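Side-chain contacts in malonyl acyl carrier protein transacylase (Streptococcus pneumoniae, PDB 3IM8), which probably transfers the malonyl group from malonyl-CoA to holo acyl carrier protein, supplying malonyl-ACP for fatty acid synthesis: residues 52-55 with 56-59; 103-106 with 107-111; 116-119 with 120-123; 235-238 with 239-242; 252-255 with 256-260. All coordinates share one frame; numbering follows the deposited sequence.

All five contacts are local, made where a helix starts or stops. Contact 1 is the surface contact, a polar joint between helices 52-55 and 58-78; the others are partly buried. Contacts 2 and 3 share helix 105-122, one at its start and one at its end, and contact 3 meets contact 1 through the salt bridge between Arg59 and Glu120. Contacts 4 and 5 begin the consecutive helices 240-247 and 254-263. Starts are held differently: a carboxylate cap and an apolar staple in contact 2, a turn with bridging waters in contact 4, a serine-carbonyl bond and a salt bridge in contact 5. Contact 3, with Met119 near the predicted active-site residues, relies mostly on main-chain bonds.

Contact 1: residues 52-55 with 56-59; sequences EDKL and NQTR
The carboxamide of Asn56 runs alongside the Glu52 side chain, the two pointing the same way with amide and carboxylate planes 65° apart. Their touch is made by the aliphatic part of the glutamate, with CG of Glu52 4.1 Å from ND2 of Asn56. A second amide, that of Gln57, lies against the last turn of backbone: its CG is 3.1 Å from the carbonyl O of Asp53, and NE2 is 4.2 Å from Asp53 CB. Gln57 CG stands opposite its own carbonyl carbon (chi1 -65°), which turns the extended chain back toward the carbonyl of Asp53. Here helix 52-55 stops after a single turn and Gln57 occupies the N-cap position of helix 58-78, so the contact forms the joint between two helices. Two backbone bonds, with a weak third from Asn56 N to Asp53 O, hold the joint: Asn56 N to Glu52 O at 3.2 Å and Gln57 N to Lys54 O at 2.9 Å; in the latter the donor sits well above the carbonyl plane, 69° out of it. One water donates to Asp53 OD1 and accepts a weak bond from Asn56 ND2. Asn56 OD1 is taken by Gln14 NE2, while Lys54 NZ pairs with Glu51.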
loop_
_atom_site.group_PDB
_atom_site.type_symbol
_atom_site.label_atom_id
_atom_site.label_comp_id
_atom_site.label_asym_id
_atom_site.label_seq_id
_atom_site.Cartn_x
_atom_site.Cartn_y
_atom_site.Cartn_z
ATOM N N GLU A 52 -2.059 19.476 8.061
ATOM C CA GLU A 52 -1.056 18.457 8.146
ATOM C C GLU A 52 -1.456 17.324 9.122
ATOM O O GLU A 52 -1.246 16.143 8.829
ATOM C CB GLU A 52 0.330 19.036 8.431
ATOM C CG GLU A 52 1.387 18.014 8.158
ATOM C CD GLU A 52 2.777 18.567 7.936
ATOM O OE1 GLU A 52 3.714 17.723 7.912
ATOM O OE2 GLU A 52 2.946 19.820 7.783
ATOM N N ASP A 53 -2.093 17.652 10.238
ATOM C CA ASP A 53 -2.468 16.604 11.182
ATOM C C ASP A 53 -3.557 15.678 10.648
ATOM O O ASP A 53 -3.523 14.469 10.852
ATOM C CB ASP A 53 -2.899 17.213 12.506
ATOM C CG ASP A 53 -1.731 17.772 13.290
ATOM O OD1 ASP A 53 -0.581 17.326 13.077
ATOM O OD2 ASP A 53 -1.986 18.628 14.153
ATOM N N LYS A 54 -4.529 16.248 9.968
ATOM C CA LYS A 54 -5.573 15.424 9.365
ATOM C C LYS A 54 -4.977 14.537 8.263
ATOM O O LYS A 54 -5.356 13.396 8.104
ATOM C CB LYS A 54 -6.689 16.299 8.766
ATOM C CG LYS A 54 -7.552 17.011 9.761
ATOM C CD LYS A 54 -8.840 17.237 9.071
ATOM C CE LYS A 54 -9.519 18.484 9.554
ATOM N NZ LYS A 54 -10.512 18.821 8.494
ATOM N N LEU A 55 -4.056 15.101 7.490
ATOM C CA LEU A 55 -3.433 14.372 6.382
ATOM C C LEU A 55 -2.788 13.081 6.916
ATOM O O LEU A 55 -2.805 12.042 6.216
ATOM C CB LEU A 55 -2.417 15.247 5.592
ATOM C CG LEU A 55 -1.621 14.633 4.397
ATOM C CD1 LEU A 55 -2.530 14.062 3.240
ATOM C CD2 LEU A 55 -0.567 15.540 3.813
ATOM N N ASN A 56 -2.211 13.165 8.127
ATOM C CA ASN A 56 -1.539 12.052 8.801
ATOM C C ASN A 56 -2.484 11.177 9.645
ATOM O O ASN A 56 -2.026 10.222 10.272
ATOM C CB ASN A 56 -0.366 12.586 9.672
ATOM C CG ASN A 56 0.810 13.083 8.830
ATOM O OD1 ASN A 56 1.033 12.585 7.728
ATOM N ND2 ASN A 56 1.546 14.066 9.327
ATOM N N GLN A 57 -3.780 11.524 9.685
ATOM C CA GLN A 57 -4.842 10.688 10.310
ATOM C C GLN A 57 -5.479 9.681 9.326
ATOM O O GLN A 57 -6.189 10.067 8.409
ATOM C CB GLN A 57 -5.956 11.535 10.942
ATOM C CG GLN A 57 -5.469 12.381 12.133
ATOM C CD GLN A 57 -6.554 13.375 12.612
ATOM O OE1 GLN A 57 -7.759 13.054 12.547
ATOM N NE2 GLN A 57 -6.120 14.613 13.074
ATOM N N THR A 58 -5.273 8.397 9.627
ATOM C CA THR A 58 -5.629 7.268 8.770
ATOM C C THR A 58 -6.918 7.429 7.943
ATOM O O THR A 58 -6.912 7.156 6.722
ATOM C CB THR A 58 -5.570 5.917 9.577
ATOM O OG1 THR A 58 -4.339 5.861 10.308
ATOM C CG2 THR A 58 -5.640 4.701 8.636
ATOM N N ARG A 59 -8.008 7.873 8.551
ATOM C CA ARG A 59 -9.274 8.002 7.831
ATOM C C ARG A 59 -9.207 9.056 6.696
ATOM O O ARG A 59 -9.997 8.980 5.756
ATOM C CB ARG A 59 -10.464 8.300 8.776
ATOM C CG ARG A 59 -10.475 9.759 9.305
ATOM C CD ARG A 59 -11.872 10.326 9.437
ATOM N NE ARG A 59 -12.790 9.549 10.280
ATOM C CZ ARG A 59 -12.520 9.113 11.513
ATOM N NH1 ARG A 59 -11.329 9.353 12.083
ATOM N NH2 ARG A 59 -13.446 8.416 12.166
HETATM O O HOH W 1 1.556 16.697 11.634
#

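Contact 2: residues 103-106 with 107-111; sequences LDFE and DAVAL
Leu103 reaches forward over the first turn of helix 105-122 and sets its forked end against the small methyl of Ala108, CD2 of Leu103 lying 3.8 Å from CB of Ala108. The other branch spreads to the next positions on the same flank: Leu103 CD1 comes within 3.9 Å of Asp107 CB and 4.3 Å of Leu111 CD2. The short alanine thus leaves a hollow that the leucine occupies, with Asp107 and Leu111 at its border. Further round the helix a methyl rests on a flat surface: Val109 CG2 sits over one face of the Phe105 ring, displaced toward the rim and nearest to CE1 (3.6 Å). This is a CH-pi contact, 24° off the ring normal. With chi1 at 172°, CG of Phe105 stands opposite the main-chain N, and the ring presents a face to the valine; Leu66 and Val70 of helix 58-78 also touch the ring. On the polar flank, Asp104 OD2 accepts from Asp107 N at 2.9 Å, using its anti side, 21° out of the carboxylate plane. The two side chains cross at about a right angle, and their like charges, OD2 of Asp104 and OD1 of Asp107, remain 4.0 Å apart. A water linked to both Asp104 N and Asp107 OD2 completes the return connection. Asp104 is therefore a true N-cap, and the leucine before it pairs with the alanine four residues beyond it as in a hydrophobic staple, a combination characteristic of helix starts.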
loop_
_atom_site.group_PDB
_atom_site.type_symbol
_atom_site.label_atom_id
_atom_site.label_comp_id
_atom_site.label_asym_id
_atom_site.label_seq_id
_atom_site.Cartn_x
_atom_site.Cartn_y
_atom_site.Cartn_z
ATOM N N LEU A 103 -12.285 -1.685 -9.970
ATOM C CA LEU A 103 -12.989 -0.821 -9.002
ATOM C C LEU A 103 -13.238 0.591 -9.560
ATOM O O LEU A 103 -12.293 1.233 -10.045
ATOM C CB LEU A 103 -12.190 -0.790 -7.686
ATOM C CG LEU A 103 -12.548 0.134 -6.513
ATOM C CD1 LEU A 103 -13.952 -0.130 -6.047
ATOM C CD2 LEU A 103 -11.519 -0.152 -5.398
ATOM N N ASP A 104 -14.494 1.060 -9.522
ATOM C CA ASP A 104 -14.828 2.436 -9.940
ATOM C C ASP A 104 -14.119 3.459 -9.021
ATOM O O ASP A 104 -13.990 3.246 -7.808
ATOM C CB ASP A 104 -16.357 2.676 -9.943
ATOM C CG ASP A 104 -16.744 4.171 -10.120
ATOM O OD1 ASP A 104 -16.724 4.680 -11.265
ATOM O OD2 ASP A 104 -17.091 4.851 -9.117
ATOM N N PHE A 105 -13.652 4.549 -9.610
ATOM C CA PHE A 105 -12.885 5.489 -8.843
ATOM C C PHE A 105 -13.684 6.101 -7.678
ATOM O O PHE A 105 -13.208 6.119 -6.522
ATOM C CB PHE A 105 -12.355 6.596 -9.742
ATOM C CG PHE A 105 -11.717 7.697 -8.985
ATOM C CD1 PHE A 105 -10.644 7.433 -8.152
ATOM C CD2 PHE A 105 -12.194 9.002 -9.092
ATOM C CE1 PHE A 105 -10.004 8.473 -7.430
ATOM C CE2 PHE A 105 -11.601 10.020 -8.376
ATOM C CZ PHE A 105 -10.491 9.745 -7.532
ATOM N N GLU A 106 -14.874 6.621 -7.976
ATOM C CA GLU A 106 -15.748 7.189 -6.939
ATOM C C GLU A 106 -16.149 6.174 -5.849
ATOM O O GLU A 106 -16.190 6.502 -4.653
ATOM C CB GLU A 106 -16.963 7.880 -7.604
ATOM C CG GLU A 106 -16.550 9.205 -8.213
ATOM C CD GLU A 106 -17.542 9.805 -9.192
ATOM O OE1 GLU A 106 -17.760 9.207 -10.273
ATOM O OE2 GLU A 106 -18.045 10.918 -8.936
ATOM N N ASP A 107 -16.406 4.934 -6.252
ATOM C CA ASP A 107 -16.580 3.834 -5.297
ATOM C C ASP A 107 -15.348 3.654 -4.370
ATOM O O ASP A 107 -15.496 3.447 -3.161
ATOM C CB ASP A 107 -16.788 2.519 -6.047
ATOM C CG ASP A 107 -18.209 2.348 -6.548
ATOM O OD1 ASP A 107 -19.064 3.154 -6.144
ATOM O OD2 ASP A 107 -18.453 1.434 -7.388
ATOM N N ALA A 108 -14.150 3.710 -4.974
ATOM C CA ALA A 108 -12.894 3.510 -4.268
ATOM C C ALA A 108 -12.752 4.574 -3.192
ATOM O O ALA A 108 -12.456 4.288 -2.052
ATOM C CB ALA A 108 -11.730 3.618 -5.252
ATOM N N VAL A 109 -12.967 5.822 -3.569
ATOM C CA VAL A 109 -12.810 6.925 -2.649
ATOM C C VAL A 109 -13.695 6.720 -1.422
ATOM O O VAL A 109 -13.185 6.858 -0.292
ATOM C CB VAL A 109 -13.137 8.247 -3.330
ATOM C CG1 VAL A 109 -13.048 9.386 -2.344
ATOM C CG2 VAL A 109 -12.141 8.496 -4.490
ATOM N N ALA A 110 -14.991 6.405 -1.611
ATOM C CA ALA A 110 -15.842 6.234 -0.433
ATOM C C ALA A 110 -15.358 5.015 0.390
ATOM O O ALA A 110 -15.326 5.062 1.614
ATOM C CB ALA A 110 -17.335 6.081 -0.805
ATOM N N LEU A 111 -14.968 3.943 -0.291
ATOM C CA LEU A 111 -14.645 2.707 0.350
ATOM C C LEU A 111 -13.387 2.802 1.196
ATOM O O LEU A 111 -13.325 2.167 2.273
ATOM C CB LEU A 111 -14.433 1.669 -0.712
ATOM C CG LEU A 111 -13.968 0.283 -0.399
ATOM C CD1 LEU A 111 -14.911 -0.386 0.631
ATOM C CD2 LEU A 111 -13.956 -0.427 -1.767
HETATM O O HOH W 2 -16.836 -0.551 -8.324
#

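Contact 3: residues 116-119 with 120-123; sequences GAYM and EEAA
Main-chain hydrogen bonds are the chief links from Gly116, Ala117, Tyr118 and Met119 to the four residues that follow. Glu120 N meets Gly116 O at 2.9 Å and Glu121 N meets Ala117 O at 3.0 Å, both close to straight. Further on, Ala122 N to Tyr118 O and Ala123 N to Met119 O have donors tilted about 30° from the carbonyl plane. These are the last bonds of helix 105-122; Ala123 is the first residue to leave helical geometry. The helix end lies beside the predicted active site: the Met119 side chain is about 5 Å from the side chains of both Ser90 and His199, and about 4 Å from a bound acetate ion, probably from the crystallisation liquor. Glu121 makes side-chain contacts to Tyr118. Its CG is set between backbone N and carbonyl carbon (chi1 77°), lies 3.3 Å from Tyr118 O, and sends the extended chain back along the helix beside the tyrosine. One carboxylate oxygen lies at the ring edge in its plane, with OE2 of Glu121 3.9 Å from CD2 of Tyr118 and the two planes 77° apart. The methyl of Ala122 rests against the backbone, CB 3.3 Å from Tyr118 O. The polar ends of two other side chains are engaged beyond the helix, Tyr118 OH by a hydrogen bond with Thr213 OG1 and Glu120 OE1 by a salt bridge to Arg59.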
loop_
_atom_site.group_PDB
_atom_site.type_symbol
_atom_site.label_atom_id
_atom_site.label_comp_id
_atom_site.label_asym_id
_atom_site.label_seq_id
_atom_site.Cartn_x
_atom_site.Cartn_y
_atom_site.Cartn_z
ATOM N N GLY A 116 -10.195 3.245 6.132
ATOM C CA GLY A 116 -9.300 4.044 7.029
ATOM C C GLY A 116 -9.852 4.169 8.453
ATOM O O GLY A 116 -9.159 3.864 9.445
ATOM N N ALA A 117 -11.107 4.619 8.521
ATOM C CA ALA A 117 -11.875 4.684 9.760
ATOM C C ALA A 117 -11.809 3.374 10.513
ATOM O O ALA A 117 -11.348 3.390 11.651
ATOM C CB ALA A 117 -13.349 5.118 9.496
ATOM N N TYR A 118 -12.183 2.249 9.880
ATOM C CA TYR A 118 -12.231 0.948 10.588
ATOM C C TYR A 118 -10.879 0.543 11.104
ATOM O O TYR A 118 -10.790 -0.006 12.189
ATOM C CB TYR A 118 -12.740 -0.195 9.714
ATOM C CG TYR A 118 -14.125 0.009 9.097
ATOM C CD1 TYR A 118 -14.414 -0.519 7.833
ATOM C CD2 TYR A 118 -15.136 0.746 9.759
ATOM C CE1 TYR A 118 -15.663 -0.337 7.235
ATOM C CE2 TYR A 118 -16.417 0.921 9.175
ATOM C CZ TYR A 118 -16.657 0.374 7.915
ATOM O OH TYR A 118 -17.864 0.506 7.295
ATOM N N MET A 119 -9.822 0.793 10.319
ATOM C CA MET A 119 -8.433 0.435 10.702
ATOM C C MET A 119 -7.952 1.267 11.888
ATOM O O MET A 119 -7.341 0.729 12.812
ATOM C CB MET A 119 -7.467 0.564 9.511
ATOM C CG MET A 119 -7.713 -0.521 8.466
ATOM S SD MET A 119 -6.659 -0.561 6.991
ATOM C CE MET A 119 -5.048 -0.897 7.657
ATOM N N GLU A 120 -8.214 2.576 11.829
ATOM C CA GLU A 120 -7.858 3.551 12.878
ATOM C C GLU A 120 -8.519 3.224 14.224
ATOM O O GLU A 120 -7.854 3.221 15.258
ATOM C CB GLU A 120 -8.228 4.984 12.411
ATOM C CG GLU A 120 -7.864 6.175 13.366
ATOM C CD GLU A 120 -7.812 7.599 12.643
ATOM O OE1 GLU A 120 -8.667 7.934 11.744
ATOM O OE2 GLU A 120 -6.883 8.380 13.007
ATOM N N GLU A 121 -9.820 2.948 14.212
ATOM C CA GLU A 121 -10.537 2.615 15.458
ATOM C C GLU A 121 -10.092 1.265 16.021
ATOM O O GLU A 121 -9.941 1.113 17.204
ATOM C CB GLU A 121 -12.069 2.662 15.251
ATOM C CG GLU A 121 -12.683 1.464 14.518
ATOM C CD GLU A 121 -14.145 1.664 14.036
ATOM O OE1 GLU A 121 -15.035 0.927 14.538
ATOM O OE2 GLU A 121 -14.386 2.516 13.128
ATOM N N ALA A 122 -9.881 0.283 15.158
ATOM C CA ALA A 122 -9.559 -1.037 15.623
ATOM C C ALA A 122 -8.099 -1.093 16.083
ATOM O O ALA A 122 -7.762 -1.862 16.976
ATOM C CB ALA A 122 -9.837 -2.068 14.539
ATOM N N ALA A 123 -7.230 -0.273 15.485
ATOM C CA ALA A 123 -5.826 -0.306 15.828
ATOM C C ALA A 123 -5.228 1.107 15.784
ATOM O O ALA A 123 -4.698 1.503 14.733
ATOM C CB ALA A 123 -5.067 -1.268 14.871
#

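Contact 4: residues 235-238 with 239-242; sequences MQKE and DIAQ
Residues Gln236 to Asp239 fold into a type I turn, closed by a hydrogen bond from Asp239 N to Gln236 O at 3.0 Å, and lead directly into helix 240-247. The donor stands above the carbonyl plane, 48° out of it. Ile240 N adds weak bonds to the same Gln236 O and to Lys237 O. Two waters prolong the connection into the helix, each donating to Glu238 O, one of them only weakly; they accept from Gln242 N and Ala241 N in turn, giving amides of the first turn of the helix solvent partners.

Among the side chains, Met235 and Ile240 form the buried part. They cross at about a right angle, with SD of Met235 3.7 Å from CG1 of Ile240. The methionine is stretched out to its sulfur and bends only at the terminal methyl (chi3 -75°). Ile240 also lays its CD1 3.4 Å from the carbonyl O of Lys237, resting against the backbone of the turn. Phe222, earlier in the same loop, touches both Met235 and Ile240. The outer side is polar: Lys237 NZ forms a salt bridge with Asp221, and the side chains of Glu238 and Asp239 lie side by side, their carboxylate planes 61° apart and OE1 of Glu238 4.4 Å from OD2 of Asp239, a proximity of like charges that solvent probably moderates. Asp239 OD2 also approaches Gln236 CB at 3.8 Å, and a single water ties that oxygen to Gln236 N, lying 2.8 Å from each.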
loop_
_atom_site.group_PDB
_atom_site.type_symbol
_atom_site.label_atom_id
_atom_site.label_comp_id
_atom_site.label_asym_id
_atom_site.label_seq_id
_atom_site.Cartn_x
_atom_site.Cartn_y
_atom_site.Cartn_z
ATOM N N MET A 235 -5.072 -11.469 -9.145
ATOM C CA MET A 235 -6.393 -11.515 -8.535
ATOM C C MET A 235 -7.521 -11.783 -9.554
ATOM O O MET A 235 -7.486 -11.299 -10.681
ATOM C CB MET A 235 -6.621 -10.212 -7.759
ATOM C CG MET A 235 -7.868 -10.227 -6.878
ATOM S SD MET A 235 -8.029 -8.699 -5.966
ATOM C CE MET A 235 -6.811 -8.895 -4.745
ATOM N N GLN A 236 -8.511 -12.578 -9.125
ATOM C CA GLN A 236 -9.691 -12.964 -9.918
ATOM C C GLN A 236 -10.879 -12.228 -9.395
ATOM O O GLN A 236 -10.957 -11.988 -8.209
ATOM C CB GLN A 236 -9.963 -14.491 -9.871
ATOM C CG GLN A 236 -8.740 -15.425 -10.094
ATOM C CD GLN A 236 -8.195 -15.302 -11.519
ATOM O OE1 GLN A 236 -8.909 -15.611 -12.485
ATOM N NE2 GLN A 236 -6.939 -14.834 -11.664
ATOM N N LYS A 237 -11.788 -11.844 -10.299
ATOM C CA LYS A 237 -12.877 -10.915 -9.996
ATOM C C LYS A 237 -13.756 -11.436 -8.872
ATOM O O LYS A 237 -14.196 -10.657 -8.005
ATOM C CB LYS A 237 -13.719 -10.621 -11.258
ATOM C CG LYS A 237 -15.000 -9.804 -11.066
ATOM C CD LYS A 237 -15.652 -9.549 -12.432
ATOM C CE LYS A 237 -17.021 -8.891 -12.359
ATOM N NZ LYS A 237 -17.578 -8.645 -13.755
ATOM N N GLU A 238 -13.985 -12.748 -8.868
ATOM C CA GLU A 238 -14.947 -13.347 -7.956
ATOM C C GLU A 238 -14.386 -13.401 -6.534
ATOM O O GLU A 238 -15.101 -13.717 -5.604
ATOM C CB GLU A 238 -15.322 -14.749 -8.482
ATOM C CG GLU A 238 -14.165 -15.778 -8.542
ATOM C CD GLU A 238 -13.404 -15.820 -9.893
ATOM O OE1 GLU A 238 -12.497 -16.683 -9.996
ATOM O OE2 GLU A 238 -13.679 -15.031 -10.846
ATOM N N ASP A 239 -13.088 -13.102 -6.382
ATOM C CA ASP A 239 -12.390 -13.172 -5.090
ATOM C C ASP A 239 -12.071 -11.831 -4.469
ATOM O O ASP A 239 -11.702 -11.791 -3.311
ATOM C CB ASP A 239 -11.016 -13.862 -5.208
ATOM C CG ASP A 239 -11.107 -15.344 -5.582
ATOM O OD1 ASP A 239 -12.051 -16.036 -5.161
ATOM O OD2 ASP A 239 -10.198 -15.800 -6.296
ATOM N N ILE A 240 -12.099 -10.750 -5.243
ATOM C CA ILE A 240 -11.717 -9.415 -4.696
ATOM C C ILE A 240 -12.154 -9.137 -3.212
ATOM O O ILE A 240 -11.320 -8.836 -2.373
ATOM C CB ILE A 240 -12.176 -8.267 -5.636
ATOM C CG1 ILE A 240 -11.594 -8.448 -7.043
ATOM C CG2 ILE A 240 -11.843 -6.855 -5.060
ATOM C CD1 ILE A 240 -12.420 -7.747 -8.101
ATOM N N ALA A 241 -13.449 -9.192 -2.894
ATOM C CA ALA A 241 -13.909 -8.744 -1.561
ATOM C C ALA A 241 -13.398 -9.634 -0.444
ATOM O O ALA A 241 -13.015 -9.142 0.632
ATOM C CB ALA A 241 -15.344 -8.737 -1.529
ATOM N N GLN A 242 -13.375 -10.946 -0.714
ATOM C CA GLN A 242 -12.845 -11.927 0.225
ATOM C C GLN A 242 -11.371 -11.602 0.493
ATOM O O GLN A 242 -10.894 -11.706 1.621
ATOM C CB GLN A 242 -12.944 -13.355 -0.359
ATOM C CG GLN A 242 -13.003 -14.478 0.688
ATOM C CD GLN A 242 -11.677 -15.266 0.938
ATOM O OE1 GLN A 242 -10.746 -15.267 0.105
ATOM N NE2 GLN A 242 -11.621 -15.977 2.094
HETATM O O HOH W 3 -7.963 -14.224 -6.901
HETATM O O HOH W 4 -14.986 -12.182 -2.832
HETATM O O HOH W 5 -15.678 -10.468 -4.573
#

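Contact 5: residues 252-255 with 256-260; sequences VRFY and ESIGV
Phe254 and Ile258 make the tight side of this contact, the isoleucine crossing obliquely over one face of the phenylalanine ring. Ile258 CG1 lies 3.6 Å above the ring plane toward its rim, in a CH-pi contact, and CD1 of Ile258 reaches CZ of Phe254 at 3.6 Å. Val282 of helix 277-285 touches both residues. Also tight is the bond from Ser257 OG to Arg253 O at 2.7 Å; with OG anti to its own carbonyl carbon (chi1 -58°), the hydroxyl is directed back at the arginine carbonyl, which also takes a weak bond from Ser257 N. These bonds fasten the first turn of helix 254-263 to Arg253, its N-cap residue, just where the chain leaves the outermost strand 252-253 of the mixed sheet.

The opposing, partly exposed side is looser and polar. Arg253 and Glu256 extend alongside each other in a salt bridge, NH1 of Arg253 3.1 Å from OE1 of Glu256. The acceptor lies in the guanidinium plane and offers its syn lone pair, although the two flat groups are turned 53° apart. A water bridges Glu256 OE1, 2.9 Å away, to Tyr255 OH. Arg253 additionally has a cation-pi contact with Tyr159 of strand 154-161. With arginine and water both at OE1, the Glu256 carboxylate is probably stabilised as an anion, and its negative charge near the helix start would suit the amide dipoles there.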
loop_
_atom_site.group_PDB
_atom_site.type_symbol
_atom_site.label_atom_id
_atom_site.label_comp_id
_atom_site.label_asym_id
_atom_site.label_seq_id
_atom_site.Cartn_x
_atom_site.Cartn_y
_atom_site.Cartn_z
ATOM N N VAL A 252 1.259 -8.522 4.040
ATOM C CA VAL A 252 1.527 -8.025 2.676
ATOM C C VAL A 252 2.843 -8.594 2.087
ATOM O O VAL A 252 3.937 -8.414 2.604
ATOM C CB VAL A 252 1.529 -6.496 2.650
ATOM C CG1 VAL A 252 1.908 -5.962 1.252
ATOM C CG2 VAL A 252 0.168 -5.944 3.074
ATOM N N ARG A 253 2.715 -9.311 0.993
ATOM C CA ARG A 253 3.830 -10.096 0.475
ATOM C C ARG A 253 4.324 -9.396 -0.780
ATOM O O ARG A 253 3.955 -9.763 -1.917
ATOM C CB ARG A 253 3.414 -11.557 0.227
ATOM C CG ARG A 253 3.068 -12.291 1.490
ATOM C CD ARG A 253 2.674 -13.769 1.218
ATOM N NE ARG A 253 2.418 -14.478 2.482
ATOM C CZ ARG A 253 3.355 -15.058 3.262
ATOM N NH1 ARG A 253 4.658 -15.056 2.933
ATOM N NH2 ARG A 253 2.984 -15.644 4.399
ATOM N N PHE A 254 5.133 -8.352 -0.558
ATOM C CA PHE A 254 5.552 -7.493 -1.663
ATOM C C PHE A 254 6.561 -8.186 -2.599
ATOM O O PHE A 254 6.329 -8.217 -3.800
ATOM C CB PHE A 254 6.078 -6.117 -1.176
ATOM C CG PHE A 254 6.368 -5.145 -2.312
ATOM C CD1 PHE A 254 7.686 -4.871 -2.688
ATOM C CD2 PHE A 254 5.313 -4.529 -3.012
ATOM C CE1 PHE A 254 7.969 -3.995 -3.708
ATOM C CE2 PHE A 254 5.561 -3.657 -4.088
ATOM C CZ PHE A 254 6.906 -3.375 -4.438
ATOM N N TYR A 255 7.650 -8.750 -2.066
ATOM C CA TYR A 255 8.705 -9.277 -2.969
ATOM C C TYR A 255 8.235 -10.459 -3.785
ATOM O O TYR A 255 8.613 -10.602 -4.944
ATOM C CB TYR A 255 10.046 -9.550 -2.265
ATOM C CG TYR A 255 10.065 -10.592 -1.155
ATOM C CD1 TYR A 255 10.100 -10.203 0.190
ATOM C CD2 TYR A 255 10.102 -11.967 -1.453
ATOM C CE1 TYR A 255 10.154 -11.141 1.219
ATOM C CE2 TYR A 255 10.153 -12.917 -0.439
ATOM C CZ TYR A 255 10.182 -12.492 0.895
ATOM O OH TYR A 255 10.230 -13.405 1.898
ATOM N N GLU A 256 7.370 -11.284 -3.181
ATOM C CA GLU A 256 6.779 -12.412 -3.910
ATOM C C GLU A 256 5.936 -11.905 -5.048
ATOM O O GLU A 256 5.948 -12.495 -6.128
ATOM C CB GLU A 256 5.893 -13.227 -2.999
ATOM C CG GLU A 256 6.675 -14.037 -1.983
ATOM C CD GLU A 256 5.764 -14.519 -0.891
ATOM O OE1 GLU A 256 6.034 -14.161 0.315
ATOM O OE2 GLU A 256 4.762 -15.195 -1.282
ATOM N N SER A 257 5.195 -10.821 -4.799
ATOM C CA SER A 257 4.415 -10.171 -5.849
ATOM C C SER A 257 5.296 -9.635 -7.004
ATOM O O SER A 257 4.903 -9.720 -8.173
ATOM C CB SER A 257 3.556 -9.044 -5.260
ATOM O OG SER A 257 2.707 -9.583 -4.273
ATOM N N ILE A 258 6.448 -9.053 -6.672
ATOM C CA ILE A 258 7.390 -8.560 -7.689
ATOM C C ILE A 258 7.951 -9.742 -8.507
ATOM O O ILE A 258 8.179 -9.621 -9.722
ATOM C CB ILE A 258 8.564 -7.756 -7.083
ATOM C CG1 ILE A 258 8.103 -6.474 -6.375
ATOM C CG2 ILE A 258 9.557 -7.360 -8.213
ATOM C CD1 ILE A 258 7.445 -5.438 -7.305
ATOM N N GLY A 259 8.173 -10.872 -7.845
ATOM C CA GLY A 259 8.539 -12.145 -8.538
ATOM C C GLY A 259 7.507 -12.706 -9.525
ATOM O O GLY A 259 7.869 -13.154 -10.597
ATOM N N VAL A 260 6.217 -12.687 -9.166
ATOM C CA VAL A 260 5.138 -12.939 -10.107
ATOM C C VAL A 260 5.164 -11.986 -11.328
ATOM O O VAL A 260 4.956 -12.440 -12.480
ATOM C CB VAL A 260 3.728 -12.889 -9.412
ATOM C CG1 VAL A 260 2.580 -12.834 -10.436
ATOM C CG2 VAL A 260 3.545 -14.097 -8.456
HETATM O O HOH W 6 8.344 -15.274 1.667
#